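Local coordinates for peroxisomal membrane protein PEX15 (Saccharomyces cerevisiae, PDB 5VXV) that anchors the AAA-ATPases PEX1 and PEX6 to the peroxisomal membrane, here through its probably cytoplasmic domain, so that they can extract the PEX5 receptor, at residues D43-S47 with K90-K96; T119-E123 with V157-H162; V143-Q147 with I196-I200; I150-F155 with A199-I204. One frame throughout, in Å; residues are numbered along the deposited sequence. Where two conformers were deposited one is given.

Contact 1 of 4, residues D43-S47 with K90-K96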
loop_
_atom_site.group_PDB
_atom_site.type_symbol
_atom_site.label_atom_id
_atom_site.label_comp_id
_atom_site.label_asym_id
_atom_site.label_seq_id
_atom_site.Cartn_x
_atom_site.Cartn_y
_atom_site.Cartn_z
ATOM N N ASP A 43 -5.993 -12.992 0.957
ATOM C CA ASP A 43 -6.503 -12.027 -0.012
ATOM C C ASP A 43 -7.693 -11.257 0.553
ATOM O O ASP A 43 -7.784 -10.035 0.388
ATOM C CB ASP A 43 -6.887 -12.748 -1.304
ATOM C CG ASP A 43 -6.736 -11.872 -2.533
ATOM O OD1 ASP A 43 -5.696 -11.189 -2.661
ATOM O OD2 ASP A 43 -7.654 -11.873 -3.379
ATOM N N LEU A 44 -8.618 -11.953 1.222
ATOM C CA LEU A 44 -9.758 -11.270 1.829
ATOM C C LEU A 44 -9.299 -10.305 2.913
ATOM O O LEU A 44 -9.760 -9.160 2.981
ATOM C CB LEU A 44 -10.740 -12.290 2.408
ATOM C CG LEU A 44 -11.881 -11.694 3.244
ATOM C CD1 LEU A 44 -12.722 -10.729 2.419
ATOM C CD2 LEU A 44 -12.754 -12.791 3.835
ATOM N N PHE A 45 -8.394 -10.758 3.779
ATOM C CA PHE A 45 -7.925 -9.918 4.873
ATOM C C PHE A 45 -7.344 -8.608 4.353
ATOM O O PHE A 45 -7.682 -7.526 4.845
ATOM C CB PHE A 45 -6.891 -10.678 5.700
ATOM C CG PHE A 45 -6.264 -9.854 6.780
ATOM C CD1 PHE A 45 -6.987 -9.508 7.908
ATOM C CD2 PHE A 45 -4.952 -9.423 6.669
ATOM C CE1 PHE A 45 -6.417 -8.752 8.906
ATOM C CE2 PHE A 45 -4.374 -8.666 7.666
ATOM C CZ PHE A 45 -5.105 -8.329 8.785
ATOM N N VAL A 46 -6.468 -8.686 3.348
ATOM C CA VAL A 46 -5.844 -7.479 2.809
ATOM C C VAL A 46 -6.890 -6.575 2.168
ATOM O O VAL A 46 -6.863 -5.350 2.337
ATOM C CB VAL A 46 -4.732 -7.858 1.813
ATOM C CG1 VAL A 46 -4.152 -6.616 1.144
ATOM C CG2 VAL A 46 -3.631 -8.627 2.524
ATOM N N SER A 47 -7.830 -7.159 1.422
ATOM C CA SER A 47 -8.851 -6.349 0.764
ATOM C C SER A 47 -9.746 -5.653 1.781
ATOM O O SER A 47 -10.108 -4.483 1.598
ATOM C CB SER A 47 -9.686 -7.216 -0.177
ATOM O OG SER A 47 -8.932 -7.590 -1.316
ATOM N N LYS A 90 0.565 -9.947 -9.013
ATOM C CA LYS A 90 -0.562 -9.311 -8.331
ATOM C C LYS A 90 -0.087 -8.004 -7.699
ATOM O O LYS A 90 -0.063 -7.848 -6.473
ATOM C CB LYS A 90 -1.173 -10.264 -7.290
ATOM C CG LYS A 90 -1.937 -11.428 -7.918
ATOM C CD LYS A 90 -2.588 -12.339 -6.878
ATOM C CE LYS A 90 -3.549 -11.582 -5.981
ATOM N NZ LYS A 90 -4.422 -12.489 -5.179
ATOM N N LEU A 91 0.273 -7.044 -8.554
ATOM C CA LEU A 91 0.799 -5.778 -8.061
ATOM C C LEU A 91 -0.264 -4.959 -7.336
ATOM O O LEU A 91 0.061 -4.219 -6.403
ATOM C CB LEU A 91 1.389 -4.984 -9.224
ATOM C CG LEU A 91 2.102 -3.677 -8.881
ATOM C CD1 LEU A 91 3.199 -3.897 -7.848
ATOM C CD2 LEU A 91 2.681 -3.072 -10.145
ATOM N N LEU A 92 -1.533 -5.072 -7.738
ATOM C CA LEU A 92 -2.573 -4.301 -7.062
ATOM C C LEU A 92 -2.729 -4.734 -5.608
ATOM O O LEU A 92 -3.059 -3.908 -4.749
ATOM C CB LEU A 92 -3.903 -4.427 -7.811
ATOM C CG LEU A 92 -3.936 -3.893 -9.248
ATOM C CD1 LEU A 92 -5.348 -3.954 -9.821
ATOM C CD2 LEU A 92 -3.398 -2.468 -9.328
ATOM N N VAL A 93 -2.488 -6.012 -5.310
ATOM C CA VAL A 93 -2.541 -6.470 -3.925
ATOM C C VAL A 93 -1.315 -5.995 -3.158
ATOM O O VAL A 93 -1.405 -5.635 -1.978
ATOM C CB VAL A 93 -2.682 -8.002 -3.879
ATOM C CG1 VAL A 93 -2.642 -8.502 -2.443
ATOM C CG2 VAL A 93 -3.978 -8.419 -4.551
ATOM N N ILE A 94 -0.149 -6.007 -3.807
ATOM C CA ILE A 94 1.045 -5.407 -3.218
ATOM C C ILE A 94 0.763 -3.961 -2.834
ATOM O O ILE A 94 1.142 -3.502 -1.750
ATOM C CB ILE A 94 2.231 -5.527 -4.197
ATOM C CG1 ILE A 94 2.689 -6.986 -4.275
ATOM C CG2 ILE A 94 3.396 -4.628 -3.776
ATOM C CD1 ILE A 94 3.539 -7.310 -5.482
ATOM N N ASN A 95 0.069 -3.229 -3.708
ATOM C CA ASN A 95 -0.260 -1.840 -3.411
ATOM C C ASN A 95 -1.206 -1.736 -2.221
ATOM O O ASN A 95 -1.042 -0.856 -1.368
ATOM C CB ASN A 95 -0.864 -1.174 -4.647
ATOM C CG ASN A 95 0.154 -0.979 -5.758
ATOM O OD1 ASN A 95 1.359 -1.072 -5.530
ATOM N ND2 ASN A 95 -0.327 -0.707 -6.964
ATOM N N LYS A 96 -2.207 -2.621 -2.146
ATOM C CA LYS A 96 -3.076 -2.646 -0.973
ATOM C C LYS A 96 -2.273 -2.887 0.299
ATOM O O LYS A 96 -2.501 -2.229 1.320
ATOM C CB LYS A 96 -4.157 -3.719 -1.125
ATOM C CG LYS A 96 -5.219 -3.415 -2.171
ATOM C CD LYS A 96 -6.353 -4.430 -2.131
ATOM C CE LYS A 96 -7.387 -4.133 -3.207
ATOM N NZ LYS A 96 -8.564 -5.053 -3.153
HETATM O O HOH W 1 -10.162 -3.830 -1.178
#
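This is a small surface contact between two helices of the all-helical domain, 39-51 and the first turns of 91-108, with a salt bridge at one end and a lysine bridged through water at the other. The segment axes cross at 53° and come no closer than 10.2 Å, and only 253 Å² is buried in all. V46 sits in the middle: its CG1 lies 3.7 Å from K96 CB and 4.3 Å from V93 CG1. At the N-terminal end of both segments, K90 sends NZ to D43 OD1 at 3.1 Å, a salt bridge whose hydrogen bond is weak. K96, all trans beyond chi1, runs along the interface until its NZ is 3.2 Å from S47 OG. Water 1 joins K96 NZ (2.8 Å) to the backbone O of S47 (2.9 Å). Behind the contact, L44 packs on helices 3-13 and 17-27, while on the other flank L91 reaches helices 112-136 and 143-161, and N95 hydrogen-bonds E148 and the carbonyl of G145.

Contact 2 of 4, residues T119-E123 with V157-H162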
loop_
_atom_site.group_PDB
_atom_site.type_symbol
_atom_site.label_atom_id
_atom_site.label_comp_id
_atom_site.label_asym_id
_atom_site.label_seq_id
_atom_site.Cartn_x
_atom_site.Cartn_y
_atom_site.Cartn_z
ATOM N N THR A 119 8.442 5.498 8.726
ATOM C CA THR A 119 8.292 6.005 7.366
ATOM C C THR A 119 9.572 5.794 6.569
ATOM O O THR A 119 9.528 5.374 5.405
ATOM C CB THR A 119 7.906 7.486 7.392
ATOM O OG1 THR A 119 6.653 7.644 8.070
ATOM C CG2 THR A 119 7.766 8.042 5.975
ATOM N N LEU A 120 10.727 6.069 7.182
ATOM C CA LEU A 120 12.000 5.832 6.508
ATOM C C LEU A 120 12.189 4.352 6.194
ATOM O O LEU A 120 12.685 3.998 5.118
ATOM C CB LEU A 120 13.158 6.350 7.364
ATOM C CG LEU A 120 13.636 7.772 7.048
ATOM C CD1 LEU A 120 12.484 8.763 7.084
ATOM C CD2 LEU A 120 14.739 8.199 8.015
ATOM N N GLU A 121 11.805 3.472 7.124
ATOM C CA GLU A 121 11.870 2.038 6.852
ATOM C C GLU A 121 10.988 1.665 5.670
ATOM O O GLU A 121 11.393 0.878 4.806
ATOM C CB GLU A 121 11.451 1.243 8.089
ATOM C CG GLU A 121 12.440 1.290 9.239
ATOM C CD GLU A 121 12.023 0.397 10.395
ATOM O OE1 GLU A 121 11.259 -0.567 10.160
ATOM O OE2 GLU A 121 12.456 0.660 11.535
ATOM N N LEU A 122 9.775 2.216 5.618
ATOM C CA LEU A 122 8.874 1.918 4.510
ATOM C C LEU A 122 9.435 2.432 3.192
ATOM O O LEU A 122 9.311 1.769 2.157
ATOM C CB LEU A 122 7.500 2.529 4.779
ATOM C CG LEU A 122 6.453 2.326 3.683
ATOM C CD1 LEU A 122 6.144 0.846 3.491
ATOM C CD2 LEU A 122 5.194 3.103 4.014
ATOM N N GLU A 123 10.040 3.622 3.205
ATOM C CA GLU A 123 10.637 4.159 1.987
ATOM C C GLU A 123 11.645 3.180 1.399
ATOM O O GLU A 123 11.633 2.906 0.193
ATOM C CB GLU A 123 11.301 5.505 2.278
ATOM C CG GLU A 123 10.323 6.647 2.502
ATOM C CD GLU A 123 11.010 7.923 2.945
ATOM O OE1 GLU A 123 12.205 7.871 3.310
ATOM O OE2 GLU A 123 10.352 8.983 2.930
ATOM N N VAL A 157 3.516 8.549 0.988
ATOM C CA VAL A 157 4.699 8.450 1.838
ATOM C C VAL A 157 5.443 9.782 1.861
ATOM O O VAL A 157 5.579 10.403 2.921
ATOM C CB VAL A 157 5.615 7.300 1.378
ATOM C CG1 VAL A 157 6.796 7.147 2.327
ATOM C CG2 VAL A 157 4.829 5.999 1.303
ATOM N N LYS A 158 5.924 10.242 0.703
ATOM C CA LYS A 158 6.737 11.458 0.696
ATOM C C LYS A 158 5.914 12.680 1.093
ATOM O O LYS A 158 6.416 13.568 1.791
ATOM C CB LYS A 158 7.381 11.676 -0.677
ATOM C CG LYS A 158 8.251 10.526 -1.191
ATOM C CD LYS A 158 9.304 10.053 -0.189
ATOM C CE LYS A 158 10.291 11.148 0.184
ATOM N NZ LYS A 158 11.491 10.593 0.877
ATOM N N VAL A 159 4.653 12.745 0.663
ATOM C CA VAL A 159 3.791 13.882 0.971
ATOM C C VAL A 159 3.117 13.681 2.323
ATOM O O VAL A 159 3.403 14.407 3.282
ATOM C CB VAL A 159 2.747 14.100 -0.143
ATOM C CG1 VAL A 159 1.667 15.099 0.284
ATOM C CG2 VAL A 159 3.424 14.579 -1.416
ATOM N N LYS A 160 2.225 12.692 2.418
ATOM C CA LYS A 160 1.332 12.614 3.571
ATOM C C LYS A 160 2.082 12.241 4.849
ATOM O O LYS A 160 1.968 12.934 5.866
ATOM C CB LYS A 160 0.208 11.615 3.298
ATOM C CG LYS A 160 -0.811 11.533 4.422
ATOM N N LEU A 161 2.839 11.141 4.830
ATOM C CA LEU A 161 3.457 10.677 6.071
ATOM C C LEU A 161 4.495 11.664 6.592
ATOM O O LEU A 161 4.720 11.740 7.805
ATOM C CB LEU A 161 4.085 9.295 5.876
ATOM C CG LEU A 161 3.120 8.100 5.819
ATOM C CD1 LEU A 161 3.899 6.800 5.672
ATOM C CD2 LEU A 161 2.217 8.032 7.047
ATOM N N HIS A 162 5.133 12.427 5.708
ATOM C CA HIS A 162 6.084 13.451 6.129
ATOM C C HIS A 162 5.443 14.823 6.303
ATOM O O HIS A 162 6.127 15.758 6.733
ATOM C CB HIS A 162 7.234 13.562 5.122
ATOM C CG HIS A 162 8.190 12.411 5.159
ATOM N ND1 HIS A 162 8.883 12.055 6.296
ATOM C CD2 HIS A 162 8.579 11.543 4.195
ATOM C CE1 HIS A 162 9.653 11.014 6.032
ATOM N NE2 HIS A 162 9.490 10.686 4.763
HETATM O O HOH W 2 6.480 10.567 9.564
#
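Look first at E123. With chi1 m and chi2 t, its carboxylate extends across the gap between the nearly antiparallel helices 112-136 and 143-161 (segment axes at 162°, 11.0 Å apart), and its OE2 collects two partners: K158 NZ at 2.8 Å in a salt bridge, and H162 NE2 at 2.6 Å in a His-carboxylate hydrogen bond. K158 gets there by folding back, its first three chi angles all m, which brings a side chain that starts out sideways round to E123. H162, just past the helix, also starts out sideways, and its m rotamer swings the ring over to E123 and T119; the ring is held at both nitrogens, since ND1 is hydrogen-bonded to E116. T119 CG2 lies over one face of that ring, 3.4 Å from H162 NE2, while L120, with chi1 off the usual wells at -94°, brings CD1 to 3.8 Å from H162 CE1 at the ring edge. The T119 m rotamer turns OG1 to the carbonyl of Q115 in its own helix; water 2 also links OG1 (3.3 Å) to L161 O (2.8 Å). Further in, L122 CD2 meets V157 CG2 at 4.0 Å and L161 CD1 at 4.3 Å. A wider pi-type turn carries V157-L161 at the helix end. Helix 91-108 closes the apolar side through I102 and I105, and M170 of helix 168-177 touches K158.

Contact 3 of 4, residues V143-Q147 with I196-I200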
loop_
_atom_site.group_PDB
_atom_site.type_symbol
_atom_site.label_atom_id
_atom_site.label_comp_id
_atom_site.label_asym_id
_atom_site.label_seq_id
_atom_site.Cartn_x
_atom_site.Cartn_y
_atom_site.Cartn_z
ATOM N N VAL A 143 1.187 -1.877 -16.204
ATOM C CA VAL A 143 1.389 -0.435 -16.338
ATOM C C VAL A 143 0.553 0.322 -15.312
ATOM O O VAL A 143 1.049 1.224 -14.624
ATOM C CB VAL A 143 1.071 0.008 -17.779
ATOM C CG1 VAL A 143 0.891 1.518 -17.877
ATOM C CG2 VAL A 143 2.175 -0.448 -18.721
ATOM N N VAL A 144 -0.727 -0.031 -15.191
ATOM C CA VAL A 144 -1.612 0.690 -14.279
ATOM C C VAL A 144 -1.210 0.435 -12.832
ATOM O O VAL A 144 -1.188 1.358 -12.006
ATOM C CB VAL A 144 -3.080 0.309 -14.539
ATOM C CG1 VAL A 144 -4.001 0.970 -13.513
ATOM C CG2 VAL A 144 -3.482 0.719 -15.943
ATOM N N GLY A 145 -0.885 -0.812 -12.499
ATOM C CA GLY A 145 -0.435 -1.111 -11.150
ATOM C C GLY A 145 0.856 -0.399 -10.799
ATOM O O GLY A 145 1.049 0.033 -9.658
ATOM N N LEU A 146 1.761 -0.267 -11.774
ATOM C CA LEU A 146 3.032 0.404 -11.516
ATOM C C LEU A 146 2.834 1.901 -11.312
ATOM O O LEU A 146 3.434 2.488 -10.405
ATOM C CB LEU A 146 4.012 0.134 -12.660
ATOM C CG LEU A 146 5.395 0.778 -12.528
ATOM C CD1 LEU A 146 6.046 0.437 -11.195
ATOM C CD2 LEU A 146 6.286 0.340 -13.680
ATOM N N GLN A 147 1.986 2.537 -12.127
ATOM C CA GLN A 147 1.638 3.931 -11.872
ATOM C C GLN A 147 1.110 4.100 -10.453
ATOM O O GLN A 147 1.519 5.014 -9.731
ATOM C CB GLN A 147 0.599 4.431 -12.880
ATOM C CG GLN A 147 0.210 5.895 -12.648
ATOM C CD GLN A 147 -0.951 6.361 -13.503
ATOM O OE1 GLN A 147 -1.527 5.593 -14.269
ATOM N NE2 GLN A 147 -1.305 7.633 -13.364
ATOM N N ILE A 196 3.883 6.402 -18.391
ATOM C CA ILE A 196 3.687 6.410 -16.942
ATOM C C ILE A 196 4.329 7.651 -16.339
ATOM O O ILE A 196 3.764 8.289 -15.444
ATOM C CB ILE A 196 4.239 5.128 -16.291
ATOM C CG1 ILE A 196 3.558 3.881 -16.865
ATOM C CG2 ILE A 196 4.027 5.186 -14.775
ATOM C CD1 ILE A 196 4.082 2.567 -16.283
ATOM N N GLU A 197 5.524 8.011 -16.814
ATOM C CA GLU A 197 6.174 9.216 -16.313
ATOM C C GLU A 197 5.314 10.445 -16.574
ATOM O O GLU A 197 5.123 11.279 -15.682
ATOM C CB GLU A 197 7.552 9.385 -16.951
ATOM C CG GLU A 197 8.252 10.667 -16.513
ATOM C CD GLU A 197 9.735 10.661 -16.807
ATOM O OE1 GLU A 197 10.176 11.451 -17.669
ATOM O OE2 GLU A 197 10.461 9.864 -16.178
ATOM N N ASP A 198 4.791 10.576 -17.797
ATOM C CA ASP A 198 3.899 11.688 -18.112
ATOM C C ASP A 198 2.736 11.742 -17.129
ATOM O O ASP A 198 2.406 12.806 -16.591
ATOM C CB ASP A 198 3.372 11.562 -19.543
ATOM C CG ASP A 198 4.469 11.621 -20.590
ATOM O OD1 ASP A 198 5.528 12.230 -20.323
ATOM O OD2 ASP A 198 4.263 11.059 -21.691
ATOM N N ALA A 199 2.107 10.593 -16.878
ATOM C CA ALA A 199 0.927 10.563 -16.022
ATOM C C ALA A 199 1.268 10.943 -14.587
ATOM O O ALA A 199 0.517 11.686 -13.944
ATOM C CB ALA A 199 0.287 9.177 -16.071
ATOM N N ILE A 200 2.388 10.439 -14.062
ATOM C CA ILE A 200 2.770 10.751 -12.687
ATOM C C ILE A 200 3.025 12.244 -12.536
ATOM O O ILE A 200 2.571 12.877 -11.575
ATOM C CB ILE A 200 3.998 9.921 -12.272
ATOM C CG1 ILE A 200 3.621 8.441 -12.191
ATOM C CG2 ILE A 200 4.557 10.398 -10.930
ATOM C CD1 ILE A 200 4.804 7.511 -12.056
#
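Apolar contacts come first here, and I196 makes most of them. Extending from the start of helix 196-217 with chi1 m and chi2 t, it meets the first turn of helix 143-161: its CG1 is 3.7 Å from V143 CG1, its CD1 4.1 Å from L146 CD2, and its CG2 4.0 Å from Q147 CB. The methylene CG of Q147 adds a looser touch, 4.3 Å from I200 CG1. The Q147 and I196 CA atoms are only 6.0 Å apart, the nearest backbone approach, although the segment axes stay 10.5 Å apart at 39°. L185 of helix 181-187 covers L146, I196 and I200.

The amide of Q147 makes the other kind of contact, by van der Waals touch alone. All trans to the amide, the side chain sets NE2 3.5 Å from A199 CB. That NE2 hydrogen-bonds E151, one turn on in its own helix.

No hydrogen bond or salt bridge joins the two segments, so their mutual attachment rests on side-chain fit and on 262 Å² of buried surface, mostly aliphatic, with the Q147 side chain and its amide contributing.

Contact 4 of 4, residues I150-F155 with A199-I204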
loop_
_atom_site.group_PDB
_atom_site.type_symbol
_atom_site.label_atom_id
_atom_site.label_comp_id
_atom_site.label_asym_id
_atom_site.label_seq_id
_atom_site.Cartn_x
_atom_site.Cartn_y
_atom_site.Cartn_z
ATOM N N ILE A 150 3.954 3.896 -7.762
ATOM C CA ILE A 150 4.779 5.092 -7.639
ATOM C C ILE A 150 3.984 6.217 -6.990
ATOM O O ILE A 150 4.520 6.995 -6.193
ATOM C CB ILE A 150 5.339 5.511 -9.011
ATOM C CG1 ILE A 150 6.107 4.353 -9.660
ATOM C CG2 ILE A 150 6.247 6.728 -8.863
ATOM C CD1 ILE A 150 7.262 3.812 -8.834
ATOM N N GLU A 151 2.690 6.310 -7.297
ATOM C CA GLU A 151 1.897 7.393 -6.731
ATOM C C GLU A 151 1.622 7.172 -5.246
ATOM O O GLU A 151 1.498 8.144 -4.495
ATOM C CB GLU A 151 0.610 7.563 -7.540
ATOM C CG GLU A 151 0.899 8.128 -8.933
ATOM C CD GLU A 151 -0.337 8.585 -9.679
ATOM O OE1 GLU A 151 -1.458 8.378 -9.169
ATOM O OE2 GLU A 151 -0.179 9.154 -10.783
ATOM N N ILE A 152 1.565 5.917 -4.788
ATOM C CA ILE A 152 1.546 5.670 -3.346
ATOM C C ILE A 152 2.820 6.210 -2.711
ATOM O O ILE A 152 2.783 6.929 -1.707
ATOM C CB ILE A 152 1.374 4.169 -3.048
ATOM C CG1 ILE A 152 -0.013 3.684 -3.467
ATOM C CG2 ILE A 152 1.584 3.892 -1.554
ATOM C CD1 ILE A 152 -0.154 2.171 -3.470
ATOM N N PHE A 153 3.969 5.862 -3.290
ATOM C CA PHE A 153 5.244 6.309 -2.743
ATOM C C PHE A 153 5.287 7.829 -2.635
ATOM O O PHE A 153 5.655 8.378 -1.591
ATOM C CB PHE A 153 6.388 5.791 -3.618
ATOM C CG PHE A 153 7.757 6.109 -3.085
ATOM C CD1 PHE A 153 8.385 7.295 -3.421
ATOM C CD2 PHE A 153 8.418 5.218 -2.255
ATOM C CE1 PHE A 153 9.644 7.592 -2.935
ATOM C CE2 PHE A 153 9.678 5.510 -1.767
ATOM C CZ PHE A 153 10.290 6.699 -2.106
ATOM N N ILE A 154 4.900 8.528 -3.702
ATOM C CA ILE A 154 5.016 9.984 -3.715
ATOM C C ILE A 154 3.937 10.622 -2.843
ATOM O O ILE A 154 4.236 11.430 -1.956
ATOM C CB ILE A 154 4.962 10.511 -5.160
ATOM C CG1 ILE A 154 6.191 10.022 -5.933
ATOM C CG2 ILE A 154 4.893 12.038 -5.174
ATOM C CD1 ILE A 154 6.199 10.381 -7.406
ATOM N N PHE A 155 2.669 10.278 -3.082
ATOM C CA PHE A 155 1.584 11.032 -2.461
ATOM C C PHE A 155 1.295 10.570 -1.036
ATOM O O PHE A 155 0.946 11.388 -0.180
ATOM C CB PHE A 155 0.318 10.934 -3.315
ATOM C CG PHE A 155 0.450 11.574 -4.670
ATOM C CD1 PHE A 155 0.915 12.872 -4.793
ATOM C CD2 PHE A 155 0.118 10.876 -5.817
ATOM C CE1 PHE A 155 1.044 13.463 -6.037
ATOM C CE2 PHE A 155 0.245 11.459 -7.060
ATOM C CZ PHE A 155 0.710 12.754 -7.172
ATOM N N ALA A 199 2.107 10.593 -16.878
ATOM C CA ALA A 199 0.927 10.563 -16.022
ATOM C C ALA A 199 1.268 10.943 -14.587
ATOM O O ALA A 199 0.517 11.686 -13.944
ATOM C CB ALA A 199 0.287 9.177 -16.071
ATOM N N ILE A 200 2.388 10.439 -14.062
ATOM C CA ILE A 200 2.770 10.751 -12.687
ATOM C C ILE A 200 3.025 12.244 -12.536
ATOM O O ILE A 200 2.571 12.877 -11.575
ATOM C CB ILE A 200 3.998 9.921 -12.272
ATOM C CG1 ILE A 200 3.621 8.441 -12.191
ATOM C CG2 ILE A 200 4.557 10.398 -10.930
ATOM C CD1 ILE A 200 4.804 7.511 -12.056
ATOM N N LEU A 201 3.766 12.832 -13.476
ATOM C CA LEU A 201 4.049 14.261 -13.390
ATOM C C LEU A 201 2.767 15.080 -13.481
ATOM O O LEU A 201 2.616 16.088 -12.780
ATOM C CB LEU A 201 5.039 14.667 -14.481
ATOM C CG LEU A 201 6.440 14.073 -14.313
ATOM C CD1 LEU A 201 7.243 14.207 -15.597
ATOM C CD2 LEU A 201 7.173 14.738 -13.155
ATOM N N ASN A 202 1.827 14.657 -14.330
ATOM C CA ASN A 202 0.536 15.336 -14.399
ATOM C C ASN A 202 -0.218 15.207 -13.082
ATOM O O ASN A 202 -0.827 16.175 -12.606
ATOM C CB ASN A 202 -0.295 14.772 -15.551
ATOM C CG ASN A 202 -1.626 15.480 -15.709
ATOM O OD1 ASN A 202 -1.679 16.639 -16.122
ATOM N ND2 ASN A 202 -2.712 14.784 -15.390
ATOM N N SER A 203 -0.190 14.018 -12.475
ATOM C CA SER A 203 -0.839 13.836 -11.181
ATOM C C SER A 203 -0.230 14.750 -10.125
ATOM O O SER A 203 -0.951 15.317 -9.297
ATOM C CB SER A 203 -0.744 12.376 -10.739
ATOM O OG SER A 203 -1.488 11.530 -11.599
ATOM N N ILE A 204 1.097 14.901 -10.132
ATOM C CA ILE A 204 1.747 15.791 -9.172
ATOM C C ILE A 204 1.275 17.226 -9.380
ATOM O O ILE A 204 0.976 17.942 -8.417
ATOM C CB ILE A 204 3.280 15.670 -9.281
ATOM C CG1 ILE A 204 3.738 14.303 -8.767
ATOM C CG2 ILE A 204 3.973 16.783 -8.490
ATOM C CD1 ILE A 204 5.214 14.016 -8.993
HETATM O O HOH W 3 -3.682 9.322 -10.690
#
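I200 and I154 form the apolar centre. I200 CD1 sits 3.6 Å from I150 CG2, while I200 CG2 is 3.9 Å from I154 CD1; that same I154 CD1 continues to I204 CD1 at 4.1 Å. I200 and I204, one turn apart and both with chi1 m and chi2 t, thus present an aliphatic ridge to helix 143-161. Y171 of helix 168-177 also packs on I200, and I130 of helix 112-136 on I150. The two helices run the same way, their segment axes at 32° and 11.0 Å apart; such roughly parallel pairing is possible because helices 168-177 and 181-187 intervene in this all-alpha domain and bring the chain back to the starting end. F155 flanks the isoleucines edge-on: its CZ lies 3.7 Å from both S203 C and I204 N, and 3.8 Å from I204 CG1. Beyond them the contact turns polar. S203 OG is 2.8 Å from E151 OE2 and 3.1 Å from the A199 carbonyl O. Water 3 donates to E151 OE1 (2.9 Å) and S203 OG (3.2 Å), and Q147 NE2 donates to E151 OE2.

How the contacts relate
From the N terminus, contact 1 closes the first loop, bringing helix 91-108 back against helix 39-51 before any other contact opens. Contact 2 opens next on helix 112-136 and closes at the end of helix 143-161; contacts 3 and 4 open within that span and close later on helix 196-217, so each crosses contact 2. Contact 4 follows contact 3 in step along the same two helices, neither enclosing the other; they end on the same stretch, share A199 and I200, and have centres 8 Å apart. Helix 143-161 serves contacts 2, 3 and 4. Contact 1 reaches it too, with N95 CB 3.6 Å from I152 CD1, linking the N-terminal helices to the C-terminal ones.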